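Local atomic coordinates of sialidase B (Streptococcus pneumoniae serotype 4, PDB entry 4XHB), a protein that hydrolyses the glycosidic bonds that join terminal sialic acids to oligosaccharides, glycoproteins and glycolipids. Residues R207-Y212 and G627-K632; F287-I292 and L452-G457. The protein carries 1 engineered substitution. One frame throughout, in Å; residues are numbered along the deposited sequence. Where two conformers were deposited one is given.

Contact 1. Residues R207-Y212 and G627-K632; sequences RIPTLY and GVLFEK. With 17Y ((1R,2S)-cyclopentane-1,2-diol), chain B.
Arg207 and Glu631 meet in a buried salt bridge that uses the side of the guanidinium group rather than its end. NE of Arg207 lies 2.8 Å from OE2 of Glu631 with a nearly straight N-H...O angle of 174°. The carboxylate oxygen sits in the guanidinium plane, whereas the arginine reaches it from above the carboxylate plane, the two flat groups being turned 66° apart. On the opposite face of the carboxylate the backbone N of Ile208 donates to the same OE2 at 2.9 Å, so two N-H groups grip one oxygen. The arginine chain bends about its CG-CD bond (chi3 61°), which swings NE back toward the carboxylate, while Glu631 runs out extended beyond CG.

Next to this polar end the contact is apolar. Pro209 lays CB against CD2 of Leu629 at 3.5 Å, and its CG comes within 3.4 Å of the Leu629 carbonyl O. Leu211 crosses Leu629 at about a right angle, its CD1 being 3.9 Å from Leu629 CB and also reaching the carbonyl of Gly627.

The two segments run in nearly opposite directions, and no backbone-to-backbone hydrogen bonds join them: side chains fill the gap between the first and last blades of the sialidase beta-propeller. Arg207 is, by similarity, a substrate-binding residue and probably forms, with Arg519 and Arg581, the arginine triad that receives the substrate carboxylate in this family; here its NH1 makes a salt bridge with a sulfonate oxygen of a bound buffer molecule, NHE.

Further out, OE1 of Glu631 accepts hydrogen bonds from Ser635 OG and from the backbone N of Tyr615, the probable nucleophile. Beyond Leu211, the ring of Tyr212 carries cyclopentanediol over one face, with CAF 3.7 Å above the plane.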
loop_
_atom_site.group_PDB
_atom_site.type_symbol
_atom_site.label_atom_id
_atom_site.label_comp_id
_atom_site.label_asym_id
_atom_site.label_seq_id
_atom_site.Cartn_x
_atom_site.Cartn_y
_atom_site.Cartn_z
ATOM N N ARG A 207 1.191 -1.400 -2.100
ATOM C CA ARG A 207 1.611 -0.455 -1.069
ATOM C C ARG A 207 2.169 0.788 -1.738
ATOM O O ARG A 207 2.484 0.765 -2.924
ATOM C CB ARG A 207 2.682 -1.070 -0.159
ATOM C CG ARG A 207 2.130 -1.919 1.011
ATOM C CD ARG A 207 3.112 -1.887 2.215
ATOM N NE ARG A 207 3.300 -0.519 2.710
ATOM C CZ ARG A 207 4.204 -0.165 3.618
ATOM N NH1 ARG A 207 5.010 -1.090 4.157
ATOM N NH2 ARG A 207 4.310 1.113 3.984
ATOM N N ILE A 208 2.322 1.855 -0.954
ATOM C CA ILE A 208 3.021 3.071 -1.390
ATOM C C ILE A 208 2.315 3.797 -2.551
ATOM O O ILE A 208 2.867 3.919 -3.650
ATOM C CB ILE A 208 4.492 2.793 -1.773
ATOM C CG1 ILE A 208 5.102 1.663 -0.923
ATOM C CG2 ILE A 208 5.305 4.051 -1.606
ATOM C CD1 ILE A 208 5.136 1.936 0.593
ATOM N N PRO A 209 1.090 4.284 -2.302
ATOM C CA PRO A 209 0.309 4.995 -3.323
ATOM C C PRO A 209 0.868 6.384 -3.631
ATOM O O PRO A 209 1.476 7.011 -2.758
ATOM C CB PRO A 209 -1.069 5.135 -2.661
ATOM C CG PRO A 209 -0.778 5.153 -1.179
ATOM C CD PRO A 209 0.369 4.180 -1.018
ATOM N N THR A 210 0.665 6.856 -4.865
ATOM C CA THR A 210 0.964 8.243 -5.218
ATOM C C THR A 210 -0.212 8.809 -6.018
ATOM O O THR A 210 -0.995 8.049 -6.591
ATOM C CB THR A 210 2.236 8.381 -6.071
ATOM O OG1 THR A 210 1.961 7.993 -7.424
ATOM C CG2 THR A 210 3.396 7.523 -5.501
ATOM N N LEU A 211 -0.328 10.137 -6.046
ATOM C CA LEU A 211 -1.328 10.816 -6.877
ATOM C C LEU A 211 -0.724 12.113 -7.382
ATOM O O LEU A 211 0.034 12.764 -6.663
ATOM C CB LEU A 211 -2.596 11.152 -6.082
ATOM C CG LEU A 211 -3.608 10.060 -5.713
ATOM C CD1 LEU A 211 -4.626 10.603 -4.715
ATOM C CD2 LEU A 211 -4.329 9.530 -6.955
ATOM N N TYR A 212 -1.073 12.498 -8.606
ATOM C CA TYR A 212 -0.575 13.743 -9.176
ATOM C C TYR A 212 -1.562 14.229 -10.234
ATOM O O TYR A 212 -1.931 13.474 -11.131
ATOM C CB TYR A 212 0.815 13.541 -9.805
ATOM C CG TYR A 212 1.575 14.843 -10.031
ATOM C CD1 TYR A 212 1.251 15.685 -11.089
ATOM C CD2 TYR A 212 2.604 15.233 -9.173
ATOM C CE1 TYR A 212 1.935 16.882 -11.295
ATOM C CE2 TYR A 212 3.302 16.424 -9.373
ATOM C CZ TYR A 212 2.962 17.246 -10.432
ATOM O OH TYR A 212 3.638 18.439 -10.629
ATOM N N GLY A 627 -8.505 14.372 -3.696
ATOM C CA GLY A 627 -8.471 12.926 -3.783
ATOM C C GLY A 627 -7.445 12.377 -2.811
ATOM O O GLY A 627 -6.362 12.951 -2.657
ATOM N N VAL A 628 -7.791 11.278 -2.142
ATOM C CA VAL A 628 -6.873 10.631 -1.212
ATOM C C VAL A 628 -6.804 9.150 -1.542
ATOM O O VAL A 628 -7.826 8.476 -1.535
ATOM C CB VAL A 628 -7.341 10.759 0.264
ATOM C CG1 VAL A 628 -6.223 10.290 1.200
ATOM C CG2 VAL A 628 -7.758 12.214 0.589
ATOM N N LEU A 629 -5.598 8.658 -1.819
ATOM C CA LEU A 629 -5.356 7.232 -2.014
ATOM C C LEU A 629 -4.416 6.800 -0.897
ATOM O O LEU A 629 -3.314 7.331 -0.770
ATOM C CB LEU A 629 -4.701 6.987 -3.376
ATOM C CG LEU A 629 -4.388 5.539 -3.756
ATOM C CD1 LEU A 629 -5.647 4.686 -3.858
ATOM C CD2 LEU A 629 -3.606 5.509 -5.067
ATOM N N PHE A 630 -4.843 5.853 -0.070
ATOM C CA PHE A 630 -4.084 5.584 1.157
ATOM C C PHE A 630 -4.155 4.139 1.586
ATOM O O PHE A 630 -5.094 3.420 1.241
ATOM C CB PHE A 630 -4.588 6.476 2.304
ATOM C CG PHE A 630 -6.031 6.245 2.655
ATOM C CD1 PHE A 630 -7.043 6.806 1.894
ATOM C CD2 PHE A 630 -6.379 5.444 3.735
ATOM C CE1 PHE A 630 -8.382 6.588 2.213
ATOM C CE2 PHE A 630 -7.723 5.219 4.053
ATOM C CZ PHE A 630 -8.716 5.791 3.289
ATOM N N GLU A 631 -3.153 3.729 2.359
ATOM C CA GLU A 631 -3.136 2.409 2.965
ATOM C C GLU A 631 -4.089 2.409 4.153
ATOM O O GLU A 631 -3.794 3.003 5.188
ATOM C CB GLU A 631 -1.713 2.073 3.418
ATOM C CG GLU A 631 -0.742 1.893 2.251
ATOM C CD GLU A 631 0.716 1.749 2.687
ATOM O OE1 GLU A 631 1.020 1.976 3.876
ATOM O OE2 GLU A 631 1.560 1.431 1.821
ATOM N N LYS A 632 -5.245 1.769 3.999
ATOM C CA LYS A 632 -6.201 1.706 5.110
ATOM C C LYS A 632 -5.943 0.483 5.996
ATOM O O LYS A 632 -6.781 -0.411 6.124
ATOM C CB LYS A 632 -7.655 1.736 4.631
ATOM C CG LYS A 632 -8.638 2.091 5.752
ATOM C CD LYS A 632 -10.099 1.893 5.328
ATOM C CE LYS A 632 -11.040 2.184 6.490
ATOM N NZ LYS A 632 -11.004 3.640 6.839
HETATM O OAA 17Y B . -0.925 17.286 -8.032
HETATM C CAF 17Y B . -0.208 18.366 -8.525
HETATM C CAD 17Y B . -1.081 19.492 -8.716
HETATM C CAC 17Y B . -0.274 20.715 -8.421
HETATM C CAE 17Y B . 1.006 20.252 -7.793
HETATM C CAG 17Y B . 0.736 18.841 -7.396
HETATM O OAB 17Y B . 0.178 18.644 -6.185
#

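Contact 2. Residues F287-I292 and L452-G457; sequences FIDSSI and LCPGQG. With 17Y ((1R,2S)-cyclopentane-1,2-diol), chain B.
Ser291 and Gly455 pair as parallel strand residues, followed by Ile292 with Gln456. Three backbone hydrogen bonds hold the register: Gly455 N to Ser290 O, Ile292 N to Gly455 O, and Gly457 N to Ile292 O, the last at 2.8 Å. CA-H groups of Pro454, Ser291 and Gln456 make supplementary contacts with the same carbonyls. Gly455 has backbone angles (130°/-116°) at which a CB would jam against the preceding carbonyl.

From CB to its tip, Ser291 turns over the partner strand. CB rests 3.5 Å from Cys453 O and 3.6 Å from CD2 of Leu452. With the hydroxyl anti to the backbone N (chi1 -171°), OG of Ser291 lies 3.2 Å from C of Gln456. The same OG donates to a water at 3.1 Å.

Leu452 pushes CD2 to 3.3 Å from Asp289 O, a buried carbonyl without a polar partner in the model. Gln456 extends to the cyclopentanediol: OE1 accepts a hydrogen bond from OAB at 2.9 Å, while NE2 makes a weak one to OAB and donates to Leu211 O. Near Asp289, Pro454 lies side by side with the carboxylate chain and close to Glu503 and Tyr615, the predicted and probable active-site residues.

The parallel pairing joins the innermost strands of two neighbouring propeller blades, 286-294 beside 301-308 in one and 451-459 beside 466-472 in the other, and strand 219-226 packs against Ile288 and Ile292.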
loop_
_atom_site.group_PDB
_atom_site.type_symbol
_atom_site.label_atom_id
_atom_site.label_comp_id
_atom_site.label_asym_id
_atom_site.label_seq_id
_atom_site.Cartn_x
_atom_site.Cartn_y
_atom_site.Cartn_z
ATOM N N PHE A 287 11.334 -3.160 -7.943
ATOM C CA PHE A 287 11.323 -1.710 -7.828
ATOM C C PHE A 287 10.578 -1.398 -6.542
ATOM O O PHE A 287 9.818 -2.223 -6.058
ATOM C CB PHE A 287 10.573 -1.090 -9.002
ATOM C CG PHE A 287 11.195 -1.389 -10.328
ATOM C CD1 PHE A 287 12.180 -0.564 -10.843
ATOM C CD2 PHE A 287 10.817 -2.512 -11.049
ATOM C CE1 PHE A 287 12.770 -0.842 -12.052
ATOM C CE2 PHE A 287 11.404 -2.793 -12.263
ATOM C CZ PHE A 287 12.380 -1.963 -12.767
ATOM N N ILE A 288 10.791 -0.224 -5.974
ATOM C CA ILE A 288 10.085 0.115 -4.747
ATOM C C ILE A 288 10.105 1.620 -4.566
ATOM O O ILE A 288 11.109 2.253 -4.881
ATOM C CB ILE A 288 10.684 -0.646 -3.506
ATOM C CG1 ILE A 288 9.922 -0.317 -2.217
ATOM C CG2 ILE A 288 12.188 -0.377 -3.321
ATOM C CD1 ILE A 288 10.335 -1.209 -1.046
ATOM N N ASP A 289 8.976 2.175 -4.113
ATOM C CA ASP A 289 8.833 3.593 -3.759
ATOM C C ASP A 289 8.904 4.503 -4.977
ATOM O O ASP A 289 9.977 4.991 -5.327
ATOM C CB ASP A 289 9.905 4.048 -2.760
ATOM C CG ASP A 289 9.694 3.490 -1.361
ATOM O OD1 ASP A 289 8.650 2.851 -1.116
ATOM O OD2 ASP A 289 10.591 3.697 -0.509
ATOM N N SER A 290 7.767 4.767 -5.597
ATOM C CA SER A 290 7.748 5.632 -6.775
ATOM C C SER A 290 7.327 7.051 -6.445
ATOM O O SER A 290 6.738 7.320 -5.395
ATOM C CB SER A 290 6.830 5.045 -7.859
ATOM O OG SER A 290 5.495 4.937 -7.377
ATOM N N SER A 291 7.626 7.963 -7.366
ATOM C CA SER A 291 7.294 9.369 -7.192
ATOM C C SER A 291 7.102 9.943 -8.584
ATOM O O SER A 291 7.826 9.582 -9.508
ATOM C CB SER A 291 8.432 10.099 -6.479
ATOM O OG SER A 291 8.042 11.413 -6.109
ATOM N N ILE A 292 6.141 10.846 -8.722
ATOM C CA ILE A 292 5.840 11.388 -10.034
ATOM C C ILE A 292 5.803 12.909 -10.040
ATOM O O ILE A 292 5.513 13.553 -9.032
ATOM C CB ILE A 292 4.531 10.795 -10.596
ATOM C CG1 ILE A 292 3.405 10.879 -9.569
ATOM C CG2 ILE A 292 4.738 9.328 -10.944
ATOM C CD1 ILE A 292 2.178 10.064 -9.970
ATOM N N LEU A 452 14.491 7.120 -2.727
ATOM C CA LEU A 452 13.472 8.046 -3.206
ATOM C C LEU A 452 12.370 8.259 -2.187
ATOM O O LEU A 452 11.919 7.306 -1.558
ATOM C CB LEU A 452 12.854 7.523 -4.506
ATOM C CG LEU A 452 11.980 8.531 -5.244
ATOM C CD1 LEU A 452 12.816 9.662 -5.779
ATOM C CD2 LEU A 452 11.263 7.812 -6.364
ATOM N N CYS A 453 11.928 9.509 -2.023
ATOM C CA CYS A 453 10.761 9.781 -1.188
ATOM C C CYS A 453 9.518 9.530 -2.022
ATOM O O CYS A 453 9.332 10.160 -3.055
ATOM C CB CYS A 453 10.762 11.221 -0.692
ATOM S SG CYS A 453 12.220 11.625 0.312
ATOM N N PRO A 454 8.666 8.595 -1.586
ATOM C CA PRO A 454 7.516 8.289 -2.446
ATOM C C PRO A 454 6.467 9.386 -2.441
ATOM O O PRO A 454 6.292 10.066 -1.429
ATOM C CB PRO A 454 6.940 7.008 -1.836
ATOM C CG PRO A 454 7.480 6.930 -0.448
ATOM C CD PRO A 454 8.786 7.679 -0.435
ATOM N N GLY A 455 5.774 9.541 -3.565
ATOM C CA GLY A 455 4.682 10.492 -3.657
ATOM C C GLY A 455 4.824 11.378 -4.871
ATOM O O GLY A 455 4.762 10.903 -6.010
ATOM N N GLN A 456 4.991 12.676 -4.638
ATOM C CA GLN A 456 5.126 13.619 -5.746
ATOM C C GLN A 456 6.519 14.241 -5.763
ATOM O O GLN A 456 7.118 14.452 -4.715
ATOM C CB GLN A 456 4.115 14.762 -5.619
ATOM C CG GLN A 456 2.668 14.356 -5.339
ATOM C CD GLN A 456 1.722 15.553 -5.389
ATOM O OE1 GLN A 456 2.132 16.708 -5.186
ATOM N NE2 GLN A 456 0.457 15.286 -5.657
ATOM N N GLY A 457 7.015 14.561 -6.956
ATOM C CA GLY A 457 8.143 15.476 -7.078
ATOM C C GLY A 457 7.525 16.865 -7.063
ATOM O O GLY A 457 6.303 16.972 -7.005
HETATM O OAA 17Y B . -0.925 17.286 -8.032
HETATM C CAF 17Y B . -0.208 18.366 -8.525
HETATM C CAD 17Y B . -1.081 19.492 -8.716
HETATM C CAC 17Y B . -0.274 20.715 -8.421
HETATM C CAE 17Y B . 1.006 20.252 -7.793
HETATM C CAG 17Y B . 0.736 18.841 -7.396
HETATM O OAB 17Y B . 0.178 18.644 -6.185
HETATM O O HOH W 1 10.587 11.881 -4.425
#

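Following the chain from its N terminus, residues 207-212 come first, then 287-292, then 452-457, and finally 627-632. Contact 1 therefore closes the larger loop, of 414 residues, and contact 2 closes a smaller one of 159 residues wholly within it. The outer closure joins the beginning and end of the propeller; the inner one joins the inner strands of two adjacent blades across the long insertion that carries strands 324-326 to 413-414. Their centres lie 11 Å apart, and they touch directly: Thr210 packs its CG2 on Ser290 O. Both also border the same cyclopentanediol.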